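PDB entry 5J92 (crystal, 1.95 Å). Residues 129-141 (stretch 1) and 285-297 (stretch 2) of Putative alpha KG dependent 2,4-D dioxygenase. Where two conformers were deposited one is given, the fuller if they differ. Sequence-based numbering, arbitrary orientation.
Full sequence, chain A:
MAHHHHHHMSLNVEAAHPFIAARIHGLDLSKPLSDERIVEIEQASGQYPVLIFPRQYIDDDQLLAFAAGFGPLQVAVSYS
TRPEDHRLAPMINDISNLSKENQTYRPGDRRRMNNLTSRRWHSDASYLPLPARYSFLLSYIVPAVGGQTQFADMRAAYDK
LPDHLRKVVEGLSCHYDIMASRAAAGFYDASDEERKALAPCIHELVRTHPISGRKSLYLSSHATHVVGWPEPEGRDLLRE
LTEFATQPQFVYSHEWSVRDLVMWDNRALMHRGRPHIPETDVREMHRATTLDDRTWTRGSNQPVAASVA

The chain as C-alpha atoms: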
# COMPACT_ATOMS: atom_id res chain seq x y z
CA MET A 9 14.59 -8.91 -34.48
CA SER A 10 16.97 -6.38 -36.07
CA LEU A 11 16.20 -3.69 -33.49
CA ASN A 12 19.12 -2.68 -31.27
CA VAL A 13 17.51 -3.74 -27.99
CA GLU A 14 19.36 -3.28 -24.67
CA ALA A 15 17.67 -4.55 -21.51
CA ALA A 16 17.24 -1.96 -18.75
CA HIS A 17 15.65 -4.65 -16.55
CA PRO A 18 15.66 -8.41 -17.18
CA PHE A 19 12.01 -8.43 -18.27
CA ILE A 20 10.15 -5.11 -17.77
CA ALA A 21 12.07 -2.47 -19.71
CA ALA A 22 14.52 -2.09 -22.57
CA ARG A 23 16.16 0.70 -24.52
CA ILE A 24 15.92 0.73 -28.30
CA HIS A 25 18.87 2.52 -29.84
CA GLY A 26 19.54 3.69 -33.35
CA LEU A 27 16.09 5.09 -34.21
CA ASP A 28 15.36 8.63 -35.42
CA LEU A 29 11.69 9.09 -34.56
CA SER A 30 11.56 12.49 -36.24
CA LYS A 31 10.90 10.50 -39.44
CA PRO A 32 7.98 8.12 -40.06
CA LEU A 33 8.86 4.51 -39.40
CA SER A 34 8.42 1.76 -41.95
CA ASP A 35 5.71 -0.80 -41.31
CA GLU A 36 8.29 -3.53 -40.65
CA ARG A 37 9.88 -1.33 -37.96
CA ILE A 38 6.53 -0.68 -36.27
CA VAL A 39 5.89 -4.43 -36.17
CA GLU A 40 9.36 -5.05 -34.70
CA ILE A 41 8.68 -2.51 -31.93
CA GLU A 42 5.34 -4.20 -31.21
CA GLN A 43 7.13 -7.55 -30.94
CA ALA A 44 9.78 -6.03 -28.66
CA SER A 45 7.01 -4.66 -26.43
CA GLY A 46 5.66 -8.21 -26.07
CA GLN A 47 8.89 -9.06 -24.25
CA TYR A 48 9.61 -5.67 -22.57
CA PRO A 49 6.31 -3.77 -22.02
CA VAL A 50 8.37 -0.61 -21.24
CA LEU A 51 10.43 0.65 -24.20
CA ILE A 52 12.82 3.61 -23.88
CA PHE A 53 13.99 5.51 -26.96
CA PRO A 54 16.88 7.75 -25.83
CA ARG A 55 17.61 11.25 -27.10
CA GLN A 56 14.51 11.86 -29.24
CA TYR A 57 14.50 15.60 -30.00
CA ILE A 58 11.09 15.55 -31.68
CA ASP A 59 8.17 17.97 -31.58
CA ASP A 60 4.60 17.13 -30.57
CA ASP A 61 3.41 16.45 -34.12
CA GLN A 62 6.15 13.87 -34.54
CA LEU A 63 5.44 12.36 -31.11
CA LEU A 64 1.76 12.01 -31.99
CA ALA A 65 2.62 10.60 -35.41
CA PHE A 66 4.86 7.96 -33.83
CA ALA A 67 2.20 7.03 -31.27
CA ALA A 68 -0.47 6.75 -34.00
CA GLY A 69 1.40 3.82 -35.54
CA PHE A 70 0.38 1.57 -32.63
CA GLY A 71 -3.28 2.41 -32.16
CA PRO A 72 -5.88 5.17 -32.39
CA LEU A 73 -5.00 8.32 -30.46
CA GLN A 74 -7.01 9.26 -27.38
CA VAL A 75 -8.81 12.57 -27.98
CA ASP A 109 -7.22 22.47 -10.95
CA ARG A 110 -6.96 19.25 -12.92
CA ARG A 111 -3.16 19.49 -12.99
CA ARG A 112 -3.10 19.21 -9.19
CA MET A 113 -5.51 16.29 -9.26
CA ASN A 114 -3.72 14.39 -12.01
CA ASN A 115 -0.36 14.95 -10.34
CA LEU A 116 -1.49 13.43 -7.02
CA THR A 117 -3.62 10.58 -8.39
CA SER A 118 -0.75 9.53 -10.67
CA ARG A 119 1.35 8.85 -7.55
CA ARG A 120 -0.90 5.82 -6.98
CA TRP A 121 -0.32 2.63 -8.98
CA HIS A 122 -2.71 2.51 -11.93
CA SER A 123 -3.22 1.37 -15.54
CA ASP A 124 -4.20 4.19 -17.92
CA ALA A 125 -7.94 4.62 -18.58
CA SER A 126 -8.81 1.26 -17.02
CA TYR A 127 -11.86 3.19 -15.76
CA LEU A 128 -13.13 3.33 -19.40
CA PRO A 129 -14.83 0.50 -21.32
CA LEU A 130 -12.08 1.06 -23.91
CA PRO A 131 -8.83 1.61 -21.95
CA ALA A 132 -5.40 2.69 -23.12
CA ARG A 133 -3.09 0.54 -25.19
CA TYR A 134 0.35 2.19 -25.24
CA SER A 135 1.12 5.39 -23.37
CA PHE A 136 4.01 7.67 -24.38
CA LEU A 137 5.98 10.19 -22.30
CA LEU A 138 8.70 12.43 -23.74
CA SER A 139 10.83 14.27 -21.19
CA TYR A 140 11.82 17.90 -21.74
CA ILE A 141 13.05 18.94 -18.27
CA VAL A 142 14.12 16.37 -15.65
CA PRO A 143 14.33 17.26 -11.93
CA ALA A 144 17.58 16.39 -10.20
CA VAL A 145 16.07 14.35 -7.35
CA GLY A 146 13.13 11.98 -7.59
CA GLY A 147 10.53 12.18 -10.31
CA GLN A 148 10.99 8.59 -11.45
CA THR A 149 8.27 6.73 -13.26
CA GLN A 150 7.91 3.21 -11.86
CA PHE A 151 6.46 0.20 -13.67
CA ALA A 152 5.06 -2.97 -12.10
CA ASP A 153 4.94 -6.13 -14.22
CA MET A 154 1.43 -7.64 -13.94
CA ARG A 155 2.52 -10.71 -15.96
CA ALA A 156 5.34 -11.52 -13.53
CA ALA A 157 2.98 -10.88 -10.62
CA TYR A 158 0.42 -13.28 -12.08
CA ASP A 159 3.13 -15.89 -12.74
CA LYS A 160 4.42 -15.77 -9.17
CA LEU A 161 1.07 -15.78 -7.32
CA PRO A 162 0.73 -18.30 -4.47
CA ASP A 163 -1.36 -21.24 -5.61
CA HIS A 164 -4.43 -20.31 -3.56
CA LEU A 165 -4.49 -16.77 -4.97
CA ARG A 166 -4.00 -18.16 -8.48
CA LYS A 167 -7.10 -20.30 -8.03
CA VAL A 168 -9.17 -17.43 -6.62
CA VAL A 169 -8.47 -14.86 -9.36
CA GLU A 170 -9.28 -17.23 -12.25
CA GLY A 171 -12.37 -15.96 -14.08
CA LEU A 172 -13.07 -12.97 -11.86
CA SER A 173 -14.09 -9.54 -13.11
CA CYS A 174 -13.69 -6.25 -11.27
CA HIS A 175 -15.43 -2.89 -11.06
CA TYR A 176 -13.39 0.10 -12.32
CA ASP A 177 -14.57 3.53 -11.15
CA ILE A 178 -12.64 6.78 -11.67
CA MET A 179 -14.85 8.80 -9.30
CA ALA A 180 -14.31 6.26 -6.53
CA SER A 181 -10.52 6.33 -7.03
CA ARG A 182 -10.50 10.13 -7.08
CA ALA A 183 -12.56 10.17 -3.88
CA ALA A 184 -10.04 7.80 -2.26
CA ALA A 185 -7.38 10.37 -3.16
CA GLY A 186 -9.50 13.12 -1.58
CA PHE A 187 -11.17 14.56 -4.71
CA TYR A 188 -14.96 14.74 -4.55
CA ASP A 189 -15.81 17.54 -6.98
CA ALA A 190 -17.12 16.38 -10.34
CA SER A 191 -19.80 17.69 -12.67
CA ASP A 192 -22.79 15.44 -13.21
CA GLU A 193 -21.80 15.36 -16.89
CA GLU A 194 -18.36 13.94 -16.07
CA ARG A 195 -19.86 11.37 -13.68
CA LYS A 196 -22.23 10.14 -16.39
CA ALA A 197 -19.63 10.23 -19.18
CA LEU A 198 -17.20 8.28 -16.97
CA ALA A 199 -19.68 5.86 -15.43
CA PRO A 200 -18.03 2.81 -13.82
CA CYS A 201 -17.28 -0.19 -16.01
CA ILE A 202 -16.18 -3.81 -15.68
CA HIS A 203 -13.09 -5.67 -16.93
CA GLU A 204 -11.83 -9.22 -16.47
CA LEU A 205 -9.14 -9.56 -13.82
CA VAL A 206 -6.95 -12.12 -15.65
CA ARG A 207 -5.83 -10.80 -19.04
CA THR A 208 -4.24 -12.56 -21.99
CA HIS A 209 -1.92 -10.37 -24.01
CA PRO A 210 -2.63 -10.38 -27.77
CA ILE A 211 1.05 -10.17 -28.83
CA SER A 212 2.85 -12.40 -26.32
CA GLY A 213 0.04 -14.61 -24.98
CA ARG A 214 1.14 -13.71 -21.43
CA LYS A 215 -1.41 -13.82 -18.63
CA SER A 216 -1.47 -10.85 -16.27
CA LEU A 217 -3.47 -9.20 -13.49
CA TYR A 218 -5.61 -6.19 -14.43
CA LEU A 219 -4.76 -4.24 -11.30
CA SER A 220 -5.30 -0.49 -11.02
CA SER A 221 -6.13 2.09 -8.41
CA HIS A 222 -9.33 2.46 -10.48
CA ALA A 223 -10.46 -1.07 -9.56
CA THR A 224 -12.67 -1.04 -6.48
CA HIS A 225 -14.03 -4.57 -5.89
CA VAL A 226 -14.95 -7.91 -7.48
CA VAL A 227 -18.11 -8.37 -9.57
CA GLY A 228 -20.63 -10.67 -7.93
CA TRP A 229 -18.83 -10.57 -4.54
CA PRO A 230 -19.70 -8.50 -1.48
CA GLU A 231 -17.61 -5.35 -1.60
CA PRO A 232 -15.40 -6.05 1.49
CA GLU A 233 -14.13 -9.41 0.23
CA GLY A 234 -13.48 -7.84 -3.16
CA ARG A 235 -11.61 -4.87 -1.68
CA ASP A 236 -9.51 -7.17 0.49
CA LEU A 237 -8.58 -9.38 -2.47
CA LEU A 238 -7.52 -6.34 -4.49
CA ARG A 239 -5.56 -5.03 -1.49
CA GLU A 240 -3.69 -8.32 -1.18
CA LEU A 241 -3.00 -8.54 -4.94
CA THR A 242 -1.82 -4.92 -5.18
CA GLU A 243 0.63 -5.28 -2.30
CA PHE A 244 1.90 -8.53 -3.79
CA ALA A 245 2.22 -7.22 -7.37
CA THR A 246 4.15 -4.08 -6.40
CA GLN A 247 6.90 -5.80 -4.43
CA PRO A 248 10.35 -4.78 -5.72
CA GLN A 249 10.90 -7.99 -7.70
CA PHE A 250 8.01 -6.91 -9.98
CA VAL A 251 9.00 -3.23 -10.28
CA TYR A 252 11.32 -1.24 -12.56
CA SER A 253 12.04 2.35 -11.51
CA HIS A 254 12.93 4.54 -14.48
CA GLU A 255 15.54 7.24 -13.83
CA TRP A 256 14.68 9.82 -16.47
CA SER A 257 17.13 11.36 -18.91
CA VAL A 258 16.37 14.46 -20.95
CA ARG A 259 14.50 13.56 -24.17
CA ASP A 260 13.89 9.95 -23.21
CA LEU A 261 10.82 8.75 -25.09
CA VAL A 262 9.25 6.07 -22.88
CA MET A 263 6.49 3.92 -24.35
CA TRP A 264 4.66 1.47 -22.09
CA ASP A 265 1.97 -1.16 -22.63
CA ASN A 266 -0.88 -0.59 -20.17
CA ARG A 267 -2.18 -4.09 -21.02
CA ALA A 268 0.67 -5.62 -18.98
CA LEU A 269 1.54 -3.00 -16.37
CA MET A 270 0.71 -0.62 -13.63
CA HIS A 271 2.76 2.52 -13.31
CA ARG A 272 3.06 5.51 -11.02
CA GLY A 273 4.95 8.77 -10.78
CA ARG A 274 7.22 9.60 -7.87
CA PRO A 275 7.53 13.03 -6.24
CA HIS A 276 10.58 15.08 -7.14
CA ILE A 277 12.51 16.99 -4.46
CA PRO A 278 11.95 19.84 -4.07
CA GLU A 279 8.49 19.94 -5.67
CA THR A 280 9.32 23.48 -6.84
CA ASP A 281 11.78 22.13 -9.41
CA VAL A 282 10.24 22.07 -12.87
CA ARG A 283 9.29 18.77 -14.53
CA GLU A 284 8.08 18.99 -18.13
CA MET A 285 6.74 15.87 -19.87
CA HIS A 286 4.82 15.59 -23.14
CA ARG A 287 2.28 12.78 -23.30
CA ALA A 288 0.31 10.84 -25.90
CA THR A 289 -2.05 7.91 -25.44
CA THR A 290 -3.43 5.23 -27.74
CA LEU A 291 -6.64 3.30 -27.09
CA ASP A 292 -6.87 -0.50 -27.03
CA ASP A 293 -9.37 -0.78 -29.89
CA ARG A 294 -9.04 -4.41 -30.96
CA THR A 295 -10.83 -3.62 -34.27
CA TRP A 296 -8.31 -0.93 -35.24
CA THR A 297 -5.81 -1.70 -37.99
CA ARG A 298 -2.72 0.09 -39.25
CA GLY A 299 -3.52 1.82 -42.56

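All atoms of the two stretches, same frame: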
# COMPACT_ATOMS: atom_id res chain seq x y z
N PRO A 129 -14.60 1.77 -20.62
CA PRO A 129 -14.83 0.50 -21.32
C PRO A 129 -13.77 0.21 -22.35
O PRO A 129 -13.47 -0.97 -22.60
CB PRO A 129 -16.20 0.72 -21.99
CG PRO A 129 -16.86 1.76 -21.19
CD PRO A 129 -15.77 2.66 -20.67
N LEU A 130 -13.16 1.24 -22.94
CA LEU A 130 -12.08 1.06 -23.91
C LEU A 130 -10.82 1.73 -23.35
O LEU A 130 -10.57 2.92 -23.61
CB LEU A 130 -12.48 1.63 -25.26
CG LEU A 130 -11.48 1.53 -26.41
CD1 LEU A 130 -11.06 0.11 -26.55
CD2 LEU A 130 -12.13 2.00 -27.69
N PRO A 131 -9.98 1.00 -22.62
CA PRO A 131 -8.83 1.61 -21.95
C PRO A 131 -7.68 1.88 -22.91
O PRO A 131 -7.79 1.68 -24.13
CB PRO A 131 -8.43 0.55 -20.91
CG PRO A 131 -9.57 -0.43 -20.88
CD PRO A 131 -10.14 -0.41 -22.25
N ALA A 132 -6.57 2.34 -22.34
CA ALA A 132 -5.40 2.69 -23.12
C ALA A 132 -4.69 1.44 -23.61
O ALA A 132 -4.75 0.38 -22.98
CB ALA A 132 -4.42 3.52 -22.28
N ARG A 133 -4.02 1.58 -24.75
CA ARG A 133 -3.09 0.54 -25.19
C ARG A 133 -1.69 0.96 -24.74
O ARG A 133 -1.31 0.69 -23.61
CB ARG A 133 -3.17 0.35 -26.71
CG ARG A 133 -2.30 -0.79 -27.24
CD ARG A 133 -2.57 -1.03 -28.72
NE ARG A 133 -3.89 -1.63 -28.93
CZ ARG A 133 -4.48 -1.74 -30.12
NH1 ARG A 133 -3.88 -1.29 -31.21
NH2 ARG A 133 -5.68 -2.30 -30.21
N TYR A 134 -0.95 1.64 -25.59
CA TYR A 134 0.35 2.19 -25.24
C TYR A 134 0.21 3.63 -24.80
O TYR A 134 -0.54 4.41 -25.40
CB TYR A 134 1.31 2.13 -26.42
CG TYR A 134 1.61 0.74 -26.95
CD1 TYR A 134 2.56 -0.06 -26.34
CD2 TYR A 134 0.94 0.24 -28.07
CE1 TYR A 134 2.85 -1.32 -26.82
CE2 TYR A 134 1.21 -1.03 -28.56
CZ TYR A 134 2.18 -1.81 -27.92
OH TYR A 134 2.49 -3.07 -28.38
N SER A 135 0.94 4.00 -23.76
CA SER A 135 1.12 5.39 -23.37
C SER A 135 2.55 5.82 -23.69
O SER A 135 3.46 4.99 -23.71
CB SER A 135 0.81 5.60 -21.89
OG SER A 135 -0.56 5.35 -21.60
N PHE A 136 2.73 7.12 -23.97
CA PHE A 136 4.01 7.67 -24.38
C PHE A 136 4.29 8.93 -23.57
O PHE A 136 3.41 9.78 -23.41
CB PHE A 136 4.02 8.02 -25.88
CG PHE A 136 3.60 6.88 -26.78
CD1 PHE A 136 2.26 6.56 -26.93
CD2 PHE A 136 4.56 6.16 -27.49
CE1 PHE A 136 1.87 5.53 -27.76
CE2 PHE A 136 4.17 5.11 -28.32
CZ PHE A 136 2.82 4.81 -28.47
N LEU A 137 5.53 9.05 -23.08
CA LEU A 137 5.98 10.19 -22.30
C LEU A 137 7.33 10.63 -22.83
O LEU A 137 8.28 9.83 -22.83
CB LEU A 137 6.09 9.84 -20.81
CG LEU A 137 4.95 10.12 -19.83
CD1 LEU A 137 5.36 9.72 -18.40
CD2 LEU A 137 4.49 11.57 -19.89
N LEU A 138 7.44 11.88 -23.25
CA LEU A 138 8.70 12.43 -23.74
C LEU A 138 9.16 13.52 -22.79
O LEU A 138 8.45 14.52 -22.58
CB LEU A 138 8.54 12.98 -25.17
CG LEU A 138 9.75 13.62 -25.84
CD1 LEU A 138 10.94 12.67 -25.95
CD2 LEU A 138 9.34 14.13 -27.19
N SER A 139 10.34 13.35 -22.21
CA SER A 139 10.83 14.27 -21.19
C SER A 139 11.53 15.46 -21.82
O SER A 139 12.38 15.31 -22.70
CB SER A 139 11.78 13.56 -20.23
OG SER A 139 13.00 13.24 -20.88
N TYR A 140 11.16 16.66 -21.36
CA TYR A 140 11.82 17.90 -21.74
C TYR A 140 12.73 18.42 -20.65
O TYR A 140 13.85 18.86 -20.93
CB TYR A 140 10.78 18.97 -22.10
CG TYR A 140 10.26 18.87 -23.52
CD1 TYR A 140 9.64 17.71 -23.98
CD2 TYR A 140 10.41 19.93 -24.40
CE1 TYR A 140 9.17 17.61 -25.28
CE2 TYR A 140 9.95 19.85 -25.70
CZ TYR A 140 9.33 18.69 -26.14
OH TYR A 140 8.87 18.63 -27.44
N ILE A 141 12.27 18.42 -19.40
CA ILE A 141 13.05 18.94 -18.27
C ILE A 141 12.93 17.93 -17.13
O ILE A 141 11.81 17.59 -16.72
CB ILE A 141 12.59 20.34 -17.83
CG1 ILE A 141 12.66 21.33 -19.00
CG2 ILE A 141 13.43 20.83 -16.68
CD1 ILE A 141 12.16 22.77 -18.68
N MET A 285 6.94 17.11 -19.13
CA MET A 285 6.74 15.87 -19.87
C MET A 285 5.63 16.08 -20.89
O MET A 285 4.61 16.71 -20.59
CB MET A 285 6.33 14.73 -18.93
CG MET A 285 7.27 14.47 -17.76
SD MET A 285 8.31 13.04 -18.08
CE MET A 285 9.75 13.43 -17.09
N HIS A 286 5.84 15.56 -22.10
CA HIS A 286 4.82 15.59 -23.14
C HIS A 286 4.27 14.18 -23.33
O HIS A 286 5.04 13.22 -23.45
CB HIS A 286 5.40 16.13 -24.44
CG HIS A 286 5.78 17.58 -24.37
ND1 HIS A 286 5.77 18.41 -25.47
CD2 HIS A 286 6.17 18.35 -23.32
CE1 HIS A 286 6.15 19.62 -25.10
NE2 HIS A 286 6.39 19.61 -23.81
N ARG A 287 2.95 14.07 -23.37
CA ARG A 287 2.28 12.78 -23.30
C ARG A 287 1.40 12.56 -24.52
O ARG A 287 0.85 13.51 -25.09
CB ARG A 287 1.42 12.66 -22.03
N ALA A 288 1.25 11.29 -24.89
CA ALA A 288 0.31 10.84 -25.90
C ALA A 288 -0.21 9.47 -25.47
O ALA A 288 0.48 8.74 -24.75
CB ALA A 288 0.92 10.76 -27.29
N THR A 289 -1.43 9.16 -25.87
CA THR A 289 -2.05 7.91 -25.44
C THR A 289 -2.81 7.29 -26.61
O THR A 289 -3.50 7.99 -27.35
CB THR A 289 -2.98 8.14 -24.24
OG1 THR A 289 -2.26 8.85 -23.22
CG2 THR A 289 -3.46 6.80 -23.67
N THR A 290 -2.65 5.99 -26.77
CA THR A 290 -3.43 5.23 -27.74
C THR A 290 -4.44 4.37 -26.99
O THR A 290 -4.20 3.96 -25.85
CB THR A 290 -2.53 4.34 -28.61
OG1 THR A 290 -1.79 3.43 -27.77
CG2 THR A 290 -1.55 5.19 -29.41
N LEU A 291 -5.56 4.10 -27.65
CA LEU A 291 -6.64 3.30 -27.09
C LEU A 291 -6.56 1.87 -27.59
O LEU A 291 -6.14 1.61 -28.72
CB LEU A 291 -8.00 3.90 -27.44
CG LEU A 291 -8.20 5.27 -26.80
CD1 LEU A 291 -9.55 5.86 -27.18
CD2 LEU A 291 -8.10 5.10 -25.29
N ASP A 292 -6.99 0.93 -26.74
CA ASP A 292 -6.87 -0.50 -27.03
C ASP A 292 -8.08 -1.00 -27.83
O ASP A 292 -8.84 -1.86 -27.40
CB ASP A 292 -6.70 -1.27 -25.73
CG ASP A 292 -6.28 -2.72 -25.95
OD1 ASP A 292 -5.77 -3.03 -27.04
OD2 ASP A 292 -6.45 -3.54 -25.03
N ASP A 293 -8.26 -0.42 -29.01
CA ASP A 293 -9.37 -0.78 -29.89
C ASP A 293 -8.96 -2.01 -30.69
O ASP A 293 -8.18 -1.90 -31.65
CB ASP A 293 -9.73 0.40 -30.79
CG ASP A 293 -11.00 0.18 -31.59
OD1 ASP A 293 -11.45 -0.98 -31.74
OD2 ASP A 293 -11.55 1.18 -32.08
N ARG A 294 -9.46 -3.18 -30.31
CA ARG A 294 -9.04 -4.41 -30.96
C ARG A 294 -9.52 -4.52 -32.41
O ARG A 294 -9.04 -5.40 -33.13
CB ARG A 294 -9.50 -5.63 -30.15
CG ARG A 294 -8.92 -5.70 -28.73
CD ARG A 294 -7.45 -6.09 -28.73
NE ARG A 294 -6.85 -5.96 -27.39
CZ ARG A 294 -6.67 -6.96 -26.53
NH1 ARG A 294 -7.02 -8.21 -26.85
NH2 ARG A 294 -6.13 -6.73 -25.35
N THR A 295 -10.43 -3.64 -32.87
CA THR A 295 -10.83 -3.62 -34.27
C THR A 295 -9.98 -2.68 -35.12
O THR A 295 -10.11 -2.69 -36.35
CB THR A 295 -12.31 -3.21 -34.42
OG1 THR A 295 -12.44 -1.79 -34.22
CG2 THR A 295 -13.18 -3.95 -33.41
N TRP A 296 -9.13 -1.88 -34.50
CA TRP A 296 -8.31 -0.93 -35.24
C TRP A 296 -7.22 -1.66 -36.00
O TRP A 296 -6.73 -2.71 -35.57
CB TRP A 296 -7.71 0.09 -34.27
CG TRP A 296 -6.72 1.07 -34.85
CD1 TRP A 296 -6.98 2.34 -35.30
CD2 TRP A 296 -5.29 0.89 -34.98
NE1 TRP A 296 -5.81 2.94 -35.72
CE2 TRP A 296 -4.77 2.08 -35.53
CE3 TRP A 296 -4.42 -0.16 -34.68
CZ2 TRP A 296 -3.41 2.24 -35.80
CZ3 TRP A 296 -3.07 -0.00 -34.96
CH2 TRP A 296 -2.58 1.19 -35.51
N THR A 297 -6.88 -1.14 -37.18
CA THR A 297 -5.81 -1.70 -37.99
C THR A 297 -4.95 -0.57 -38.54
O THR A 297 -5.44 0.52 -38.83
CB THR A 297 -6.35 -2.53 -39.16
OG1 THR A 297 -7.17 -1.71 -40.00
CG2 THR A 297 -7.16 -3.72 -38.66
O HOH W 1 -5.42 -3.21 -33.02

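The two stretches pair as neighbouring antiparallel strands, with an angle of 161° between their N-to-C directions. Together they bury 1124 Å². Phe136 and Leu138 each bond in both directions to the facing backbone: Phe136 N to Ala288 O at 2.9 Å, Ala288 N to Phe136 O at 3.0 Å, Leu138 N to His286 O at 2.8 Å, and His286 N to Leu138 O at 2.9 Å. The register shifts by one residue between Ser135 and Ala132, a beta bulge. Bonding continues past it, with Arg133 N donating to Thr290 O at 2.6 Å and Asp292 N to Pro131 O at 2.8 Å.

Arg133 covers the most surface. It lies at the bulge, and its CA-to-CB bond points toward stretch 2. Its guanidinium forms a salt bridge with Asp292, NE to OD1 at 3.0 Å. NH2 also reaches Asp293 O at 2.9 Å, a weak hydrogen bond, and donates to water 1 at 3.0 Å. That water in turn donates to Trp296 O at 2.9 Å, so the arginine is tied to the turn from Asp293 to Trp296. Asp292 is shared: Arg294 NE also bonds to its OD1, at 3.1 Å. One carboxylate thus bridges two guanidinium groups, though its single negative charge cannot balance both.

Met285 is next in area. It lies on the same sheet face as Leu137 and Ser139. Its CB packs against Leu137 CD2 at 3.8 Å, and its CE meets Ser139 CB at 3.7 Å. These contacts are apolar.

His286 follows closely. Its ring stacks face to face on that of Tyr140, with centroids 3.8 Å apart and planes at 10°. The flat rings can therefore make broad contact near the end of the strand pairing.

Thr290 reinforces the backbone. Both its N, at 3.0 Å, and its OG1, at 2.9 Å, donate to Tyr134 O.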